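Local coordinates for hypothetical protein, similar to alpha-acetolactate decarboxylase (Staphylococcus aureus subsp. aureus, PDB 1XV2) that probably decarboxylates alpha-acetolactate to acetoin, using a bound zinc ion, at residues A[23-28]-A[211-216]; A[37-42]-A[174-179]; A[59-64]-A[129-134]; A[100-105]-A[200-205]. All blocks are in the same frame, centred on the assembly; numbering follows the deposited sequence.

From the N terminus, residues 23-28 open contact 1, the widest loop, which stays open until residues 211-216 return. Inside it, strand 37-42 begins contact 2 and the turn at 59-64 begins contact 3. Helix residues 100-105 then start contact 4 before the loop 129-134 closes contact 3. Strand 174-179 next closes contact 2, so contact 3 nests in contact 2. Contact 4 closes at 200-205 and crosses both; contacts 2, 3 and 4 all nest in contact 1. Contact 2 joins the mixed sheet to the curled antiparallel sheet at the zinc ion; Phe-175 of the same strand touches Ile-102 of contact 4. Contact 1 ties a surface loop to the start of helix 217-221; contact 3 ties two loops.

Contact 1 (A[23-28]-A[211-216]); sequences EGTATI and HFPVNN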
loop_
_atom_site.group_PDB
_atom_site.type_symbol
_atom_site.label_atom_id
_atom_site.label_comp_id
_atom_site.label_asym_id
_atom_site.label_seq_id
_atom_site.Cartn_x
_atom_site.Cartn_y
_atom_site.Cartn_z
ATOM N N GLU A 23 -12.143 13.504 8.579
ATOM C CA GLU A 23 -11.604 14.017 9.837
ATOM C C GLU A 23 -10.087 14.201 9.774
ATOM O O GLU A 23 -9.375 13.363 9.223
ATOM C CB GLU A 23 -11.949 13.073 10.995
ATOM C CG GLU A 23 -13.350 13.257 11.557
ATOM C CD GLU A 23 -13.629 12.352 12.748
ATOM O OE1 GLU A 23 -12.741 12.208 13.615
ATOM O OE2 GLU A 23 -14.743 11.796 12.824
ATOM N N GLY A 24 -9.593 15.303 10.330
ATOM C CA GLY A 24 -8.159 15.537 10.343
ATOM C C GLY A 24 -7.568 14.552 11.330
ATOM O O GLY A 24 -7.993 14.508 12.482
ATOM N N THR A 25 -6.595 13.757 10.897
ATOM C CA THR A 25 -6.007 12.757 11.782
ATOM C C THR A 25 -4.507 12.893 11.988
ATOM O O THR A 25 -3.908 12.148 12.765
ATOM C CB THR A 25 -6.303 11.350 11.260
ATOM O OG1 THR A 25 -5.832 11.240 9.911
ATOM C CG2 THR A 25 -7.797 11.084 11.292
ATOM N N ALA A 26 -3.898 13.833 11.275
ATOM C CA ALA A 26 -2.469 14.085 11.397
ATOM C C ALA A 26 -2.247 15.590 11.300
ATOM O O ALA A 26 -3.034 16.312 10.684
ATOM C CB ALA A 26 -1.701 13.358 10.300
ATOM N N THR A 27 -1.169 16.055 11.913
ATOM C CA THR A 27 -0.838 17.471 11.931
ATOM C C THR A 27 0.124 17.847 10.802
ATOM O O THR A 27 0.927 17.023 10.365
ATOM C CB THR A 27 -0.211 17.822 13.302
ATOM O OG1 THR A 27 -1.170 18.529 14.098
ATOM C CG2 THR A 27 1.044 18.638 13.142
ATOM N N ILE A 28 0.039 19.089 10.329
ATOM C CA ILE A 28 0.936 19.555 9.272
ATOM C C ILE A 28 2.382 19.368 9.725
ATOM O O ILE A 28 3.219 18.865 8.975
ATOM C CB ILE A 28 0.711 21.052 8.951
ATOM C CG1 ILE A 28 -0.569 21.228 8.135
ATOM C CG2 ILE A 28 1.915 21.613 8.193
ATOM C CD1 ILE A 28 -0.501 20.615 6.740
ATOM N N HIS A 211 0.946 5.161 6.588
ATOM C CA HIS A 211 0.601 5.361 7.991
ATOM C C HIS A 211 -0.910 5.460 8.160
ATOM O O HIS A 211 -1.594 6.090 7.353
ATOM C CB HIS A 211 1.284 6.626 8.516
ATOM C CG HIS A 211 1.022 6.903 9.963
ATOM N ND1 HIS A 211 0.207 7.929 10.390
ATOM C CD2 HIS A 211 1.471 6.288 11.084
ATOM C CE1 HIS A 211 0.164 7.936 11.710
ATOM N NE2 HIS A 211 0.922 6.948 12.156
ATOM N N PHE A 212 -1.418 4.829 9.216
ATOM C CA PHE A 212 -2.846 4.800 9.509
ATOM C C PHE A 212 -3.157 5.489 10.841
ATOM O O PHE A 212 -2.392 5.375 11.796
ATOM C CB PHE A 212 -3.331 3.346 9.593
ATOM C CG PHE A 212 -3.165 2.564 8.316
ATOM C CD1 PHE A 212 -4.248 2.365 7.462
ATOM C CD2 PHE A 212 -1.932 2.012 7.976
ATOM C CE1 PHE A 212 -4.108 1.627 6.286
ATOM C CE2 PHE A 212 -1.779 1.270 6.800
ATOM C CZ PHE A 212 -2.870 1.078 5.955
ATOM N N PRO A 213 -4.291 6.204 10.918
ATOM C CA PRO A 213 -4.687 6.899 12.150
ATOM C C PRO A 213 -5.320 5.936 13.158
ATOM O O PRO A 213 -6.532 5.953 13.376
ATOM C CB PRO A 213 -5.673 7.944 11.644
ATOM C CG PRO A 213 -6.349 7.226 10.504
ATOM C CD PRO A 213 -5.177 6.570 9.798
ATOM N N VAL A 214 -4.492 5.105 13.778
ATOM C CA VAL A 214 -4.970 4.119 14.741
ATOM C C VAL A 214 -5.618 4.715 15.990
ATOM O O VAL A 214 -6.304 4.010 16.731
ATOM C CB VAL A 214 -3.826 3.182 15.174
ATOM C CG1 VAL A 214 -3.302 2.423 13.966
ATOM C CG2 VAL A 214 -2.707 3.982 15.818
ATOM N N ASN A 215 -5.410 6.008 16.217
ATOM C CA ASN A 215 -5.975 6.680 17.383
ATOM C C ASN A 215 -7.289 7.382 17.094
ATOM O O ASN A 215 -7.923 7.916 18.005
ATOM C CB ASN A 215 -4.988 7.700 17.930
ATOM C CG ASN A 215 -3.713 7.060 18.396
ATOM O OD1 ASN A 215 -3.733 6.154 19.232
ATOM N ND2 ASN A 215 -2.590 7.520 17.861
ATOM N N ASN A 216 -7.688 7.389 15.827
ATOM C CA ASN A 216 -8.928 8.036 15.425
ATOM C C ASN A 216 -10.079 7.044 15.500
ATOM O O ASN A 216 -10.120 6.060 14.763
ATOM C CB ASN A 216 -8.789 8.603 14.006
ATOM C CG ASN A 216 -10.044 9.308 13.535
ATOM O OD1 ASN A 216 -10.916 8.699 12.920
ATOM N ND2 ASN A 216 -10.146 10.603 13.835
#
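Asn-216 reaches across to Glu-23 and Thr-25 with the whole length of its side chain. CB lies 3.8 Å from the methyl CG2 of Thr-25, and the amide carbon CG of Asn-216 is closer still to that methyl, at 3.6 Å. At the tip the two branches part company. OD1 accepts from the backbone N of Phe-219, the N-cap bond that starts helix 217-221, while ND2 donates to Glu-23 OE1 over 3.1 Å. This hydrogen bond is nearly straight at 162° and leaves within the amide plane, but it meets the carboxylate from above its plane, the two flat groups being turned 65° apart. With CG anti to the backbone N (chi1 -179°), the amide is carried out toward the 23-28 segment. The glutamate is held a second time through OE2, hydrogen-bonded to Thr-218 OG1 at the start of the same helix.

Beside this polar pair, Thr-25 CB presses on Pro-213 CB at 3.5 Å, a tight fit for two carbons. Threonine suits this place because its methyl packs on the amide while OG1 is engaged by His-11 NE2. Pro-213, at the centre of an inverse gamma turn, presents a compact ring and helps turn the chain from strand 207-211 toward the helix. Thr-25 and Ala-26 both face Val-74 in a classic beta bulge. Asparagine can both cap and donate, and the carboxylate so close to the helix's N terminus would probably be stabilised as an anion by the helix dipole.

Contact 2 (A[37-42]-A[174-179]); sequences LGIATL and GFHIHF. With ZN (zinc ion), chain E.
Ile-39 packs against the two histidines of a His-x-His zinc motif, where strand 37-42 of the mixed sheet crosses strand 174-179 of the curled antiparallel sheet almost at right angles (87°). The axes of these segments come within 7.2 Å, close enough for one branched side chain to fill the gap.

The apolar contacts are CH-pi interactions. CB of Ile-39 stands over one face of the His-178 ring, 3.7 Å from the centroid and offset toward the rim. CG2 of Ile-39 extends that cover to His-178 CG at 3.5 Å, so an isoleucine, branched at CB, suits the place by laying two carbons on one ring. CD1 points at one face of His-176, though its modelled closeness is doubtful.

Among polar contacts, the His-178 ring is fixed by ND1, hydrogen-bonded to Val-49 O, a second-shell partner that leaves NE2 for the metal. The backbone O of Ala-40 lies at the edge of this ring, in its plane, 3.4 Å from CE1.

Metal bonds complete the site, probably the active-site metal, as expected of an acetolactate decarboxylase. His-176 and His-178, two residues apart on one strand, face the same way, and His-189 and three waters bring the zinc ion to six ligands. His-176 binds it through NE2, with the metal 2.3 Å away.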
loop_
_atom_site.group_PDB
_atom_site.type_symbol
_atom_site.label_atom_id
_atom_site.label_comp_id
_atom_site.label_asym_id
_atom_site.label_seq_id
_atom_site.Cartn_x
_atom_site.Cartn_y
_atom_site.Cartn_z
ATOM N N LEU A 37 8.361 17.964 0.358
ATOM C CA LEU A 37 7.648 18.110 -0.904
ATOM C C LEU A 37 6.483 17.135 -0.958
ATOM O O LEU A 37 6.656 15.936 -0.740
ATOM C CB LEU A 37 8.593 17.855 -2.083
ATOM C CG LEU A 37 7.974 17.891 -3.484
ATOM C CD1 LEU A 37 9.031 18.295 -4.497
ATOM C CD2 LEU A 37 7.379 16.534 -3.825
ATOM N N GLY A 38 5.293 17.654 -1.250
ATOM C CA GLY A 38 4.128 16.793 -1.314
ATOM C C GLY A 38 2.809 17.518 -1.489
ATOM O O GLY A 38 2.761 18.713 -1.784
ATOM N N ILE A 39 1.730 16.776 -1.286
ATOM C CA ILE A 39 0.387 17.303 -1.441
ATOM C C ILE A 39 -0.512 16.765 -0.337
ATOM O O ILE A 39 -0.217 15.738 0.271
ATOM C CB ILE A 39 -0.204 16.866 -2.787
ATOM C CG1 ILE A 39 -0.288 15.336 -2.828
ATOM C CG2 ILE A 39 0.671 17.365 -3.924
ATOM C CD1 ILE A 39 -0.744 14.775 -4.150
ATOM N N ALA A 40 -1.621 17.455 -0.099
ATOM C CA ALA A 40 -2.575 17.039 0.920
ATOM C C ALA A 40 -3.788 17.957 0.906
ATOM O O ALA A 40 -4.022 18.695 -0.051
ATOM C CB ALA A 40 -1.912 17.063 2.304
ATOM N N THR A 41 -4.566 17.885 1.978
ATOM C CA THR A 41 -5.737 18.721 2.146
ATOM C C THR A 41 -5.972 18.812 3.649
ATOM O O THR A 41 -5.307 18.114 4.422
ATOM C CB THR A 41 -6.970 18.133 1.436
ATOM O OG1 THR A 41 -8.102 18.981 1.677
ATOM C CG2 THR A 41 -7.258 16.715 1.922
ATOM N N LEU A 42 -6.890 19.673 4.070
ATOM C CA LEU A 42 -7.155 19.831 5.497
ATOM C C LEU A 42 -8.418 19.111 5.946
ATOM O O LEU A 42 -9.116 18.502 5.141
ATOM C CB LEU A 42 -7.263 21.318 5.846
ATOM C CG LEU A 42 -6.047 22.178 5.495
ATOM C CD1 LEU A 42 -6.297 23.604 5.945
ATOM C CD2 LEU A 42 -4.798 21.618 6.166
ATOM N N GLY A 174 -2.249 6.981 -11.380
ATOM C CA GLY A 174 -1.305 7.755 -12.166
ATOM C C GLY A 174 -0.750 8.974 -11.445
ATOM O O GLY A 174 -0.360 8.888 -10.281
ATOM N N PHE A 175 -0.717 10.113 -12.134
ATOM C CA PHE A 175 -0.191 11.345 -11.555
ATOM C C PHE A 175 -1.186 12.112 -10.690
ATOM O O PHE A 175 -2.372 12.210 -11.010
ATOM C CB PHE A 175 0.311 12.280 -12.663
ATOM C CG PHE A 175 1.526 11.772 -13.387
ATOM C CD1 PHE A 175 2.776 11.793 -12.775
ATOM C CD2 PHE A 175 1.420 11.264 -14.677
ATOM C CE1 PHE A 175 3.908 11.313 -13.438
ATOM C CE2 PHE A 175 2.546 10.780 -15.347
ATOM C CZ PHE A 175 3.791 10.806 -14.724
ATOM N N HIS A 176 -0.687 12.651 -9.585
ATOM C CA HIS A 176 -1.495 13.457 -8.684
ATOM C C HIS A 176 -0.581 14.630 -8.372
ATOM O O HIS A 176 0.437 14.474 -7.696
ATOM C CB HIS A 176 -1.854 12.682 -7.413
ATOM C CG HIS A 176 -2.762 13.434 -6.489
ATOM N ND1 HIS A 176 -3.297 12.873 -5.349
ATOM C CD2 HIS A 176 -3.213 14.711 -6.526
ATOM C CE1 HIS A 176 -4.037 13.772 -4.724
ATOM N NE2 HIS A 176 -4.002 14.894 -5.418
ATOM N N ILE A 177 -0.941 15.803 -8.884
ATOM C CA ILE A 177 -0.116 16.989 -8.720
ATOM C C ILE A 177 -0.854 18.250 -8.304
ATOM O O ILE A 177 -2.001 18.478 -8.695
ATOM C CB ILE A 177 0.620 17.309 -10.034
ATOM C CG1 ILE A 177 -0.381 17.299 -11.194
ATOM C CG2 ILE A 177 1.725 16.291 -10.284
ATOM C CD1 ILE A 177 0.190 17.778 -12.515
ATOM N N HIS A 178 -0.168 19.073 -7.520
ATOM C CA HIS A 178 -0.706 20.345 -7.056
ATOM C C HIS A 178 0.241 21.430 -7.550
ATOM O O HIS A 178 1.398 21.150 -7.861
ATOM C CB HIS A 178 -0.780 20.392 -5.527
ATOM C CG HIS A 178 -1.893 19.576 -4.946
ATOM N ND1 HIS A 178 -2.176 19.560 -3.596
ATOM C CD2 HIS A 178 -2.795 18.751 -5.528
ATOM C CE1 HIS A 178 -3.205 18.762 -3.373
ATOM N NE2 HIS A 178 -3.599 18.259 -4.528
ATOM N N PHE A 179 -0.251 22.662 -7.608
ATOM C CA PHE A 179 0.547 23.788 -8.076
ATOM C C PHE A 179 0.543 24.948 -7.085
ATOM O O PHE A 179 -0.419 25.148 -6.345
ATOM C CB PHE A 179 -0.003 24.277 -9.422
ATOM C CG PHE A 179 0.699 25.491 -9.967
ATOM C CD1 PHE A 179 1.931 25.372 -10.605
ATOM C CD2 PHE A 179 0.127 26.755 -9.843
ATOM C CE1 PHE A 179 2.585 26.498 -11.117
ATOM C CE2 PHE A 179 0.770 27.886 -10.350
ATOM C CZ PHE A 179 2.004 27.754 -10.989
HETATM ZN ZN ZN E . -5.214 16.724 -4.868
HETATM O O HOH W 1 -7.212 17.727 -3.919
HETATM O O HOH W 2 -7.119 15.189 -4.322
HETATM O O HOH W 3 -5.874 16.170 -2.545
#

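Contact 3 (A[59-64]-A[129-134]); sequences ANEHKE and MPAQQP
Glu-61 reaches from its turn to Pro-130 and Ala-131 and grips the loop they belong to. The loop begins at Met-129, a selenomethionine here, whose backbone O lies 2.7 Å from water 4; the same water is 2.9 Å from the backbone N of Glu-61. The N of Met-129 is hydrogen-bonded to Glu-48 OE2. Pro-130 follows and lays its CB against the carboxylate of Glu-61, 3.3 Å from OE1; having no N-H to offer, the proline serves as an apolar surface. Ala-131 supplies the direct bond. Its N donates to Glu-61 OE2 over 2.9 Å, fairly straight at 162°, from well above the carboxylate plane, and its small CB lies 3.5 Å from the same oxygen. Ala-131 O is reached by water 5, which donates to it and also to Glu-61 OE1 over 2.7 Å. Arg-145 NH2 adds a further bond to that carbonyl.

Glutamate suits the place because one oxygen takes the loop N-H directly and the other reaches the loop carbonyl through water 5. A chi1 of 60° lays its CG over the centre of one face of the His-62 ring and sends the carboxylate to 129-134. The type I turn from Asn-60 to Lys-63 is held by Asn-60 OD1, which accepts from His-62 N in an Asx turn and from Glu-64 N on the opposite face of the amide plane.

Thus the turn between strands 55-59 and 65-67 is tied to the loop after strand 120-127, whose Met-129 and Pro-130 rest on helix 140-143.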
loop_
_atom_site.group_PDB
_atom_site.type_symbol
_atom_site.label_atom_id
_atom_site.label_comp_id
_atom_site.label_asym_id
_atom_site.label_seq_id
_atom_site.Cartn_x
_atom_site.Cartn_y
_atom_site.Cartn_z
ATOM N N ALA A 59 -4.407 26.549 -0.356
ATOM C CA ALA A 59 -5.238 27.305 -1.283
ATOM C C ALA A 59 -6.659 26.788 -1.102
ATOM O O ALA A 59 -6.914 25.598 -1.296
ATOM C CB ALA A 59 -4.766 27.079 -2.716
ATOM N N ASN A 60 -7.583 27.662 -0.716
ATOM C CA ASN A 60 -8.952 27.217 -0.509
ATOM C C ASN A 60 -9.933 27.674 -1.572
ATOM O O ASN A 60 -9.576 28.384 -2.515
ATOM C CB ASN A 60 -9.471 27.638 0.877
ATOM C CG ASN A 60 -9.598 29.145 1.032
ATOM O OD1 ASN A 60 -9.981 29.850 0.100
ATOM N ND2 ASN A 60 -9.294 29.642 2.226
ATOM N N GLU A 61 -11.177 27.247 -1.387
ATOM C CA GLU A 61 -12.293 27.535 -2.278
ATOM C C GLU A 61 -12.622 29.017 -2.414
ATOM O O GLU A 61 -13.409 29.400 -3.278
ATOM C CB GLU A 61 -13.529 26.801 -1.765
ATOM C CG GLU A 61 -13.906 27.223 -0.348
ATOM C CD GLU A 61 -14.874 26.275 0.321
ATOM O OE1 GLU A 61 -15.977 26.072 -0.218
ATOM O OE2 GLU A 61 -14.531 25.734 1.393
ATOM N N HIS A 62 -12.029 29.843 -1.558
ATOM C CA HIS A 62 -12.290 31.280 -1.583
ATOM C C HIS A 62 -11.139 32.073 -2.189
ATOM O O HIS A 62 -10.992 33.265 -1.919
ATOM C CB HIS A 62 -12.565 31.779 -0.163
ATOM C CG HIS A 62 -13.656 31.030 0.535
ATOM N ND1 HIS A 62 -14.937 30.946 0.035
ATOM C CD2 HIS A 62 -13.650 30.307 1.680
ATOM C CE1 HIS A 62 -15.673 30.201 0.840
ATOM N NE2 HIS A 62 -14.916 29.801 1.845
ATOM N N LYS A 63 -10.323 31.404 -2.999
ATOM C CA LYS A 63 -9.187 32.037 -3.657
ATOM C C LYS A 63 -8.121 32.538 -2.686
ATOM O O LYS A 63 -7.230 33.292 -3.069
ATOM C CB LYS A 63 -9.666 33.196 -4.533
ATOM C CG LYS A 63 -10.680 32.784 -5.576
ATOM C CD LYS A 63 -11.071 33.957 -6.453
ATOM C CE LYS A 63 -12.050 33.532 -7.532
ATOM N NZ LYS A 63 -12.331 34.648 -8.473
ATOM N N GLU A 64 -8.212 32.117 -1.430
ATOM C CA GLU A 64 -7.232 32.525 -0.436
ATOM C C GLU A 64 -6.017 31.609 -0.573
ATOM O O GLU A 64 -6.138 30.472 -1.023
ATOM C CB GLU A 64 -7.842 32.419 0.964
ATOM C CG GLU A 64 -9.193 33.112 1.068
ATOM C CD GLU A 64 -9.765 33.105 2.472
ATOM O OE1 GLU A 64 -9.703 32.052 3.140
ATOM O OE2 GLU A 64 -10.291 34.153 2.905
HETATM N N MSE A 129 -10.600 22.184 -3.754
HETATM C CA MSE A 129 -11.636 21.371 -3.135
HETATM C C MSE A 129 -12.378 22.138 -2.048
HETATM O O MSE A 129 -11.774 22.607 -1.086
HETATM C CB MSE A 129 -11.024 20.096 -2.544
HETATM C CG MSE A 129 -12.047 19.015 -2.205
HETATM SE SE MSE A 129 -12.884 18.266 -3.777
HETATM C CE MSE A 129 -11.600 16.870 -4.157
ATOM N N PRO A 130 -13.704 22.291 -2.203
ATOM C CA PRO A 130 -14.501 23.010 -1.204
ATOM C C PRO A 130 -14.629 22.177 0.072
ATOM O O PRO A 130 -14.856 20.966 0.019
ATOM C CB PRO A 130 -15.833 23.219 -1.916
ATOM C CG PRO A 130 -15.939 22.008 -2.780
ATOM C CD PRO A 130 -14.540 21.874 -3.342
ATOM N N ALA A 131 -14.473 22.831 1.216
ATOM C CA ALA A 131 -14.547 22.150 2.498
ATOM C C ALA A 131 -15.943 21.636 2.838
ATOM O O ALA A 131 -16.955 22.190 2.404
ATOM C CB ALA A 131 -14.052 23.079 3.603
ATOM N N GLN A 132 -15.978 20.557 3.613
ATOM C CA GLN A 132 -17.226 19.951 4.069
ATOM C C GLN A 132 -17.275 20.107 5.583
ATOM O O GLN A 132 -16.239 20.227 6.230
ATOM C CB GLN A 132 -17.262 18.454 3.744
ATOM C CG GLN A 132 -18.025 18.069 2.487
ATOM C CD GLN A 132 -18.217 16.565 2.383
ATOM O OE1 GLN A 132 -18.715 15.928 3.315
ATOM N NE2 GLN A 132 -17.829 15.991 1.249
ATOM N N GLN A 133 -18.480 20.110 6.139
ATOM C CA GLN A 133 -18.657 20.204 7.581
ATOM C C GLN A 133 -19.308 18.896 8.009
ATOM O O GLN A 133 -20.189 18.382 7.317
ATOM C CB GLN A 133 -19.570 21.379 7.944
ATOM C CG GLN A 133 -19.036 22.745 7.538
ATOM C CD GLN A 133 -17.674 23.038 8.135
ATOM O OE1 GLN A 133 -17.470 22.907 9.343
ATOM N NE2 GLN A 133 -16.732 23.443 7.288
ATOM N N PRO A 134 -18.878 18.328 9.148
ATOM C CA PRO A 134 -19.456 17.067 9.624
ATOM C C PRO A 134 -20.930 17.212 9.998
ATOM O O PRO A 134 -21.362 18.274 10.444
ATOM C CB PRO A 134 -18.574 16.716 10.822
ATOM C CG PRO A 134 -18.166 18.052 11.343
ATOM C CD PRO A 134 -17.847 18.818 10.078
HETATM O O HOH W 4 -11.469 24.936 0.274
HETATM O O HOH W 5 -17.781 24.428 0.985
#

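Contact 4 (A[100-105]-A[200-205]); sequences AQIKNE and VEIQNF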
loop_
_atom_site.group_PDB
_atom_site.type_symbol
_atom_site.label_atom_id
_atom_site.label_comp_id
_atom_site.label_asym_id
_atom_site.label_seq_id
_atom_site.Cartn_x
_atom_site.Cartn_y
_atom_site.Cartn_z
ATOM N N ALA A 100 3.897 12.129 -20.658
ATOM C CA ALA A 100 4.509 11.090 -21.485
ATOM C C ALA A 100 6.026 11.135 -21.342
ATOM O O ALA A 100 6.689 10.100 -21.384
ATOM C CB ALA A 100 4.110 11.276 -22.951
ATOM N N GLN A 101 6.573 12.336 -21.173
ATOM C CA GLN A 101 8.014 12.496 -21.005
ATOM C C GLN A 101 8.433 11.918 -19.656
ATOM O O GLN A 101 9.408 11.170 -19.560
ATOM C CB GLN A 101 8.408 13.978 -21.080
ATOM C CG GLN A 101 8.181 14.612 -22.445
ATOM C CD GLN A 101 8.949 13.900 -23.551
ATOM O OE1 GLN A 101 10.174 13.812 -23.509
ATOM N NE2 GLN A 101 8.227 13.387 -24.542
ATOM N N ILE A 102 7.686 12.269 -18.614
ATOM C CA ILE A 102 7.978 11.776 -17.277
ATOM C C ILE A 102 7.868 10.254 -17.269
ATOM O O ILE A 102 8.676 9.568 -16.645
ATOM C CB ILE A 102 7.010 12.399 -16.240
ATOM C CG1 ILE A 102 7.183 13.922 -16.241
ATOM C CG2 ILE A 102 7.292 11.841 -14.852
ATOM C CD1 ILE A 102 6.185 14.675 -15.391
ATOM N N LYS A 103 6.880 9.726 -17.982
ATOM C CA LYS A 103 6.687 8.281 -18.061
ATOM C C LYS A 103 7.894 7.625 -18.727
ATOM O O LYS A 103 8.210 6.464 -18.463
ATOM C CB LYS A 103 5.418 7.962 -18.854
ATOM C CG LYS A 103 4.128 8.364 -18.153
ATOM C CD LYS A 103 3.733 7.362 -17.079
ATOM C CE LYS A 103 3.352 6.027 -17.710
ATOM N NZ LYS A 103 2.845 5.042 -16.720
ATOM N N ASN A 104 8.571 8.381 -19.588
ATOM C CA ASN A 104 9.751 7.883 -20.292
ATOM C C ASN A 104 11.007 7.949 -19.432
ATOM O O ASN A 104 11.853 7.056 -19.488
ATOM C CB ASN A 104 9.993 8.700 -21.567
ATOM C CG ASN A 104 8.955 8.437 -22.642
ATOM O OD1 ASN A 104 8.848 9.193 -23.611
ATOM N ND2 ASN A 104 8.194 7.358 -22.487
ATOM N N GLU A 105 11.125 9.011 -18.640
ATOM C CA GLU A 105 12.296 9.213 -17.798
ATOM C C GLU A 105 12.277 8.531 -16.431
ATOM O O GLU A 105 13.333 8.293 -15.848
ATOM C CB GLU A 105 12.553 10.713 -17.624
ATOM C CG GLU A 105 12.788 11.440 -18.940
ATOM C CD GLU A 105 13.864 10.774 -19.787
ATOM O OE1 GLU A 105 14.998 10.605 -19.291
ATOM O OE2 GLU A 105 13.576 10.418 -20.950
ATOM N N VAL A 200 12.157 19.656 -15.157
ATOM C CA VAL A 200 11.483 18.543 -14.508
ATOM C C VAL A 200 12.450 17.711 -13.674
ATOM O O VAL A 200 13.501 17.286 -14.161
ATOM C CB VAL A 200 10.811 17.604 -15.540
ATOM C CG1 VAL A 200 10.104 16.463 -14.823
ATOM C CG2 VAL A 200 9.825 18.388 -16.403
ATOM N N GLU A 201 12.082 17.482 -12.418
ATOM C CA GLU A 201 12.888 16.673 -11.510
ATOM C C GLU A 201 12.071 15.455 -11.097
ATOM O O GLU A 201 10.896 15.572 -10.741
ATOM C CB GLU A 201 13.278 17.481 -10.271
ATOM C CG GLU A 201 14.298 18.566 -10.543
ATOM C CD GLU A 201 14.512 19.469 -9.347
ATOM O OE1 GLU A 201 13.584 20.233 -9.005
ATOM O OE2 GLU A 201 15.602 19.412 -8.744
ATOM N N ILE A 202 12.694 14.284 -11.153
ATOM C CA ILE A 202 12.018 13.047 -10.789
ATOM C C ILE A 202 12.786 12.297 -9.708
ATOM O O ILE A 202 14.012 12.401 -9.611
ATOM C CB ILE A 202 11.880 12.104 -12.004
ATOM C CG1 ILE A 202 11.162 12.816 -13.147
ATOM C CG2 ILE A 202 11.096 10.860 -11.612
ATOM C CD1 ILE A 202 11.021 11.966 -14.398
ATOM N N GLN A 203 12.050 11.547 -8.893
ATOM C CA GLN A 203 12.642 10.735 -7.840
ATOM C C GLN A 203 11.883 9.414 -7.804
ATOM O O GLN A 203 10.661 9.399 -7.656
ATOM C CB GLN A 203 12.535 11.428 -6.482
ATOM C CG GLN A 203 13.174 10.623 -5.355
ATOM C CD GLN A 203 13.018 11.271 -3.993
ATOM O OE1 GLN A 203 13.590 10.805 -3.008
ATOM N NE2 GLN A 203 12.240 12.346 -3.927
ATOM N N ASN A 204 12.607 8.309 -7.954
ATOM C CA ASN A 204 11.996 6.987 -7.939
ATOM C C ASN A 204 12.077 6.410 -6.526
ATOM O O ASN A 204 13.127 6.459 -5.892
ATOM C CB ASN A 204 12.716 6.075 -8.935
ATOM C CG ASN A 204 12.802 6.688 -10.324
ATOM O OD1 ASN A 204 11.789 6.874 -11.001
ATOM N ND2 ASN A 204 14.015 7.017 -10.748
ATOM N N PHE A 205 10.965 5.863 -6.042
ATOM C CA PHE A 205 10.906 5.311 -4.691
ATOM C C PHE A 205 11.089 3.802 -4.603
ATOM O O PHE A 205 10.546 3.042 -5.402
ATOM C CB PHE A 205 9.581 5.706 -4.022
ATOM C CG PHE A 205 9.440 7.187 -3.784
ATOM C CD1 PHE A 205 10.322 7.855 -2.937
ATOM C CD2 PHE A 205 8.447 7.917 -4.429
ATOM C CE1 PHE A 205 10.216 9.237 -2.739
ATOM C CE2 PHE A 205 8.332 9.299 -4.238
ATOM C CZ PHE A 205 9.218 9.958 -3.392
HETATM O O HOH W 6 14.657 7.602 -13.728
#
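The amide of Asn-204 meets Glu-105 by way of water 6: ND2 donates to the water across 3.1 Å, and the water donates to the backbone O of Glu-105 across 2.6 Å. The other end of the amide, OD1, accepts from Leu-107 N just past the helix, so asparagine can serve both with its paired donor and acceptor. Past the contact, the Phe-205 ring has Gln-203 O over one face, offset toward the rim.

Between helix and strand the contact is apolar. Ile-202 CD1 lies 3.8 Å from Ile-102 CG2 and equally far from Glu-105 CB, touching two residues three apart, nearly one helical turn, on the same side of the helix. CG1 of Ile-202 is anti to the carbonyl carbon (chi1 -56°) and its chain is extended, which carries the methyl that far. Two residues earlier on the strand, Val-200 CG1 lies 4.1 Å from Ile-102 CG1. The carboxylate of Glu-105 turns away instead and forms a salt bridge to Lys-86.

Helix 95-105 thus lies over the antiparallel sheet; the axes of segments 100-105 and 200-204 lie 43° apart. Ile-102 also touches Val-115 and Ile-117 of strand 113-118, while Val-200 and Ile-202 rest on Phe-88 of strand 86-94.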